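PDB 3BPK: nitrilotriacetate monooxygenase component B from Bacillus cereus ATCC 14579, which is component B of nitrilotriacetate monooxygenase, a flavin reductase-like protein that probably binds FMN. Local coordinates for the interface of chains A and B. Residues are numbered along the deposited sequence; one frame, centred on the assembly and turned at random. Chains: chain A/B, Nitrilotriacetate monooxygenase component B.

The interface of chains A and B. Residues chain A 5-9; chain B 122, 163-166.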
ATOM      1  N   LEU A   5     -19.095   0.024  16.559  1.00 20.56           N
ATOM      2  CA  LEU A   5     -18.677  -1.197  17.238  1.00 20.52           C
ATOM      3  C   LEU A   5     -17.220  -1.078  17.652  1.00 20.08           C
ATOM      4  O   LEU A   5     -16.382  -0.630  16.849  1.00 21.50           O
ATOM      5  CB  LEU A   5     -18.828  -2.422  16.313  1.00 21.39           C
ATOM      6  CG  LEU A   5     -20.202  -2.627  15.665  1.00 21.93           C
ATOM      7  CD1 LEU A   5     -20.203  -3.813  14.702  1.00 25.12           C
ATOM      8  CD2 LEU A   5     -21.291  -2.781  16.737  1.00 24.12           C
ATOM      9  N   SER A   6     -16.908  -1.534  18.857  1.00 18.70           N
ATOM     10  CA  SER A   6     -15.525  -1.585  19.365  0.70 17.47           C
ATOM     11  C   SER A   6     -15.044  -3.036  19.452  1.00 17.73           C
ATOM     12  O   SER A   6     -15.620  -3.849  20.168  1.00 17.28           O
ATOM     13  CB  SER A   6     -15.414  -0.905  20.733  0.70 18.08           C
ATOM     14  OG  SER A   6     -14.140  -1.126  21.300  0.70 18.54           O
ATOM     15  N   ILE A   7     -13.997  -3.358  18.697  1.00 16.70           N
ATOM     16  CA  ILE A   7     -13.537  -4.729  18.555  1.00 17.87           C
ATOM     17  C   ILE A   7     -12.070  -4.853  18.909  1.00 17.48           C
ATOM     18  O   ILE A   7     -11.194  -4.224  18.282  1.00 17.70           O
ATOM     19  CB  ILE A   7     -13.813  -5.221  17.094  1.00 17.68           C
ATOM     20  CG1 ILE A   7     -15.326  -5.210  16.798  1.00 18.67           C
ATOM     21  CG2 ILE A   7     -13.188  -6.599  16.843  1.00 19.18           C
ATOM     22  CD1 ILE A   7     -15.681  -5.353  15.323  1.00 19.79           C
ATOM     23  N   ASN A   8     -11.798  -5.656  19.918  1.00 17.92           N
ATOM     24  CA  ASN A   8     -10.434  -5.947  20.355  1.00 17.79           C
ATOM     25  C   ASN A   8      -9.835  -7.072  19.507  1.00 17.75           C
ATOM     26  O   ASN A   8     -10.293  -8.218  19.551  1.00 18.36           O
ATOM     27  CB  ASN A   8     -10.462  -6.367  21.838  1.00 18.63           C
ATOM     28  CG  ASN A   8      -9.080  -6.623  22.393  1.00 21.95           C
ATOM     29  OD1 ASN A   8      -8.088  -6.587  21.653  1.00 21.85           O
ATOM     30  ND2 ASN A   8      -8.997  -6.898  23.705  1.00 24.78           N
ATOM     31  N   PRO A   9      -8.769  -6.757  18.753  1.00 16.98           N
ATOM     32  CA  PRO A   9      -8.225  -7.805  17.892  1.00 17.28           C
ATOM     33  C   PRO A   9      -7.667  -8.998  18.686  1.00 20.59           C
ATOM     34  O   PRO A   9      -7.602 -10.099  18.126  1.00 21.27           O
ATOM     35  CB  PRO A   9      -7.084  -7.082  17.111  1.00 18.46           C
ATOM     36  CG  PRO A   9      -6.701  -5.926  17.998  1.00 18.22           C
ATOM     37  CD  PRO A   9      -8.022  -5.472  18.634  1.00 16.64           C
TER
ATOM     38  N   GLU B 122      -9.627   4.210  23.225  1.00 18.96           N
ATOM     39  CA  GLU B 122      -9.863   3.312  24.369  1.00 20.67           C
ATOM     40  C   GLU B 122      -8.560   2.755  24.960  1.00 20.98           C
ATOM     41  O   GLU B 122      -8.424   2.659  26.204  1.00 22.05           O
ATOM     42  CB  GLU B 122     -10.746   2.132  23.922  1.00 20.66           C
ATOM     43  CG  GLU B 122     -12.167   2.540  23.551  1.00 23.41           C
ATOM     44  CD  GLU B 122     -12.994   1.388  22.965  1.00 23.77           C
ATOM     45  OE1 GLU B 122     -12.545   0.235  23.044  1.00 33.26           O
ATOM     46  OE2 GLU B 122     -14.088   1.637  22.467  1.00 27.50           O
ATOM     47  N   VAL B 163      -4.499  -2.116  17.788  1.00 14.72           N
ATOM     48  CA  VAL B 163      -4.881  -2.583  19.140  1.00 15.22           C
ATOM     49  C   VAL B 163      -6.394  -2.413  19.419  1.00 15.92           C
ATOM     50  O   VAL B 163      -6.907  -2.969  20.396  1.00 16.96           O
ATOM     51  CB  VAL B 163      -4.024  -1.937  20.236  1.00 15.83           C
ATOM     52  CG1 VAL B 163      -2.579  -2.387  20.073  1.00 17.88           C
ATOM     53  CG2 VAL B 163      -4.142  -0.388  20.193  1.00 16.35           C
ATOM     54  N   ARG B 164      -7.074  -1.659  18.548  0.60 15.63           N
ATOM     55  CA  ARG B 164      -8.544  -1.579  18.600  0.60 15.96           C
ATOM     56  C   ARG B 164      -9.085  -1.199  17.241  0.60 15.63           C
ATOM     57  O   ARG B 164      -8.533  -0.311  16.583  0.60 15.49           O
ATOM     58  CB  ARG B 164      -9.013  -0.540  19.626  0.60 16.48           C
ATOM     59  CG  ARG B 164     -10.497  -0.683  20.000  0.60 18.21           C
ATOM     60  CD  ARG B 164     -10.678  -1.992  20.798  0.60 19.45           C
ATOM     61  NE  ARG B 164     -10.536  -1.816  22.247  0.60 22.51           N
ATOM     62  CZ  ARG B 164      -9.683  -2.472  23.028  0.60 24.03           C
ATOM     63  NH1 ARG B 164      -8.796  -3.331  22.506  0.60 20.64           N
ATOM     64  NH2 ARG B 164      -9.702  -2.247  24.351  0.60 25.58           N
ATOM     65  N   PHE B 165     -10.145  -1.894  16.825  1.00 15.51           N
ATOM     66  CA  PHE B 165     -10.889  -1.523  15.631  1.00 15.95           C
ATOM     67  C   PHE B 165     -12.172  -0.847  16.098  1.00 16.33           C
ATOM     68  O   PHE B 165     -12.790  -1.311  17.081  1.00 17.39           O
ATOM     69  CB  PHE B 165     -11.338  -2.740  14.852  1.00 16.00           C
ATOM     70  CG  PHE B 165     -10.247  -3.450  14.101  1.00 15.81           C
ATOM     71  CD1 PHE B 165      -9.842  -2.997  12.847  1.00 17.33           C
ATOM     72  CD2 PHE B 165      -9.695  -4.633  14.604  1.00 16.35           C
ATOM     73  CE1 PHE B 165      -8.885  -3.717  12.102  1.00 17.43           C
ATOM     74  CE2 PHE B 165      -8.736  -5.327  13.882  1.00 16.77           C
ATOM     75  CZ  PHE B 165      -8.334  -4.860  12.622  1.00 15.42           C
ATOM     76  N   HIS B 166     -12.587   0.214  15.393  1.00 15.90           N
ATOM     77  CA  HIS B 166     -13.886   0.874  15.602  1.00 16.17           C
ATOM     78  C   HIS B 166     -14.566   0.879  14.247  1.00 15.56           C
ATOM     79  O   HIS B 166     -14.017   1.414  13.286  1.00 16.05           O
ATOM     80  CB  HIS B 166     -13.697   2.310  16.044  1.00 15.72           C
ATOM     81  CG  HIS B 166     -12.976   2.444  17.354  1.00 16.82           C
ATOM     82  ND1 HIS B 166     -13.627   2.341  18.566  1.00 18.26           N
ATOM     83  CD2 HIS B 166     -11.660   2.608  17.640  1.00 19.39           C
ATOM     84  CE1 HIS B 166     -12.740   2.476  19.547  1.00 19.26           C
ATOM     85  NE2 HIS B 166     -11.538   2.629  19.010  1.00 19.87           N
TER
HETATM   86  O   HOH W   1      -5.801  -4.891  21.862  1.00 32.72           O
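The N-terminal strand 4-7 of chain A adds itself in antiparallel fashion to strand 155-168 of chain B, part of the flavin reductase-like domain, extending a sheet across the two-fold interface of the deposited dimer, which is likely to be the biological one. A:Ile7 and B:Phe165 face each other as a pair bonded in both directions. A:Ile7 N donates to B:Phe165 O at 2.9 Å, and B:Phe165 N returns a bond of the same length to A:Ile7 O.

Beside this backbone pairing, A:Ser6 reaches the tip of B:Glu122. Its hydroxyl lies anti to the backbone N (chi1 171°), which carries OG towards the carboxylate. A:Ser6 OG donates to B:Glu122 OE1 at 2.7 Å on the syn side, 15° out of the carboxylate plane, and a weak second bond may run to OE2. From within its own chain, B:Arg164 NE approaches B:Glu122 OE1 almost along the C-O axis and nearly in the guanidinium plane, forming a 3.0 Å salt bridge. One carboxylate oxygen is thus gripped by two donors, one from each subunit, and the arginine probably stabilises its negative charge. B:Glu122 extends beyond CG to reach this position, while its OE2 lies at the edge of the B:His166 ring, in the ring plane.

The B:Arg164 chain bends at chi2 and chi3, swinging the guanidinium across the A:Asn8 side chain. B:Arg164 NH1 sits over the face of the amide, 3.3 Å from A:Asn8 CG, with the amide and guanidinium planes 40° apart; this is a packing contact. The amide oxygen OD1 of A:Asn8 instead reaches a water at 2.9 Å, which also meets the backbone O of B:Val163 at 2.7 Å and so links the subunits where the strand of chain A gives way to loop. There A:Pro9 lays its CD and CG over the B:Val163 carbonyl, while its CB touches CE2 on the rim of the B:Phe165 ring at 4.0 Å.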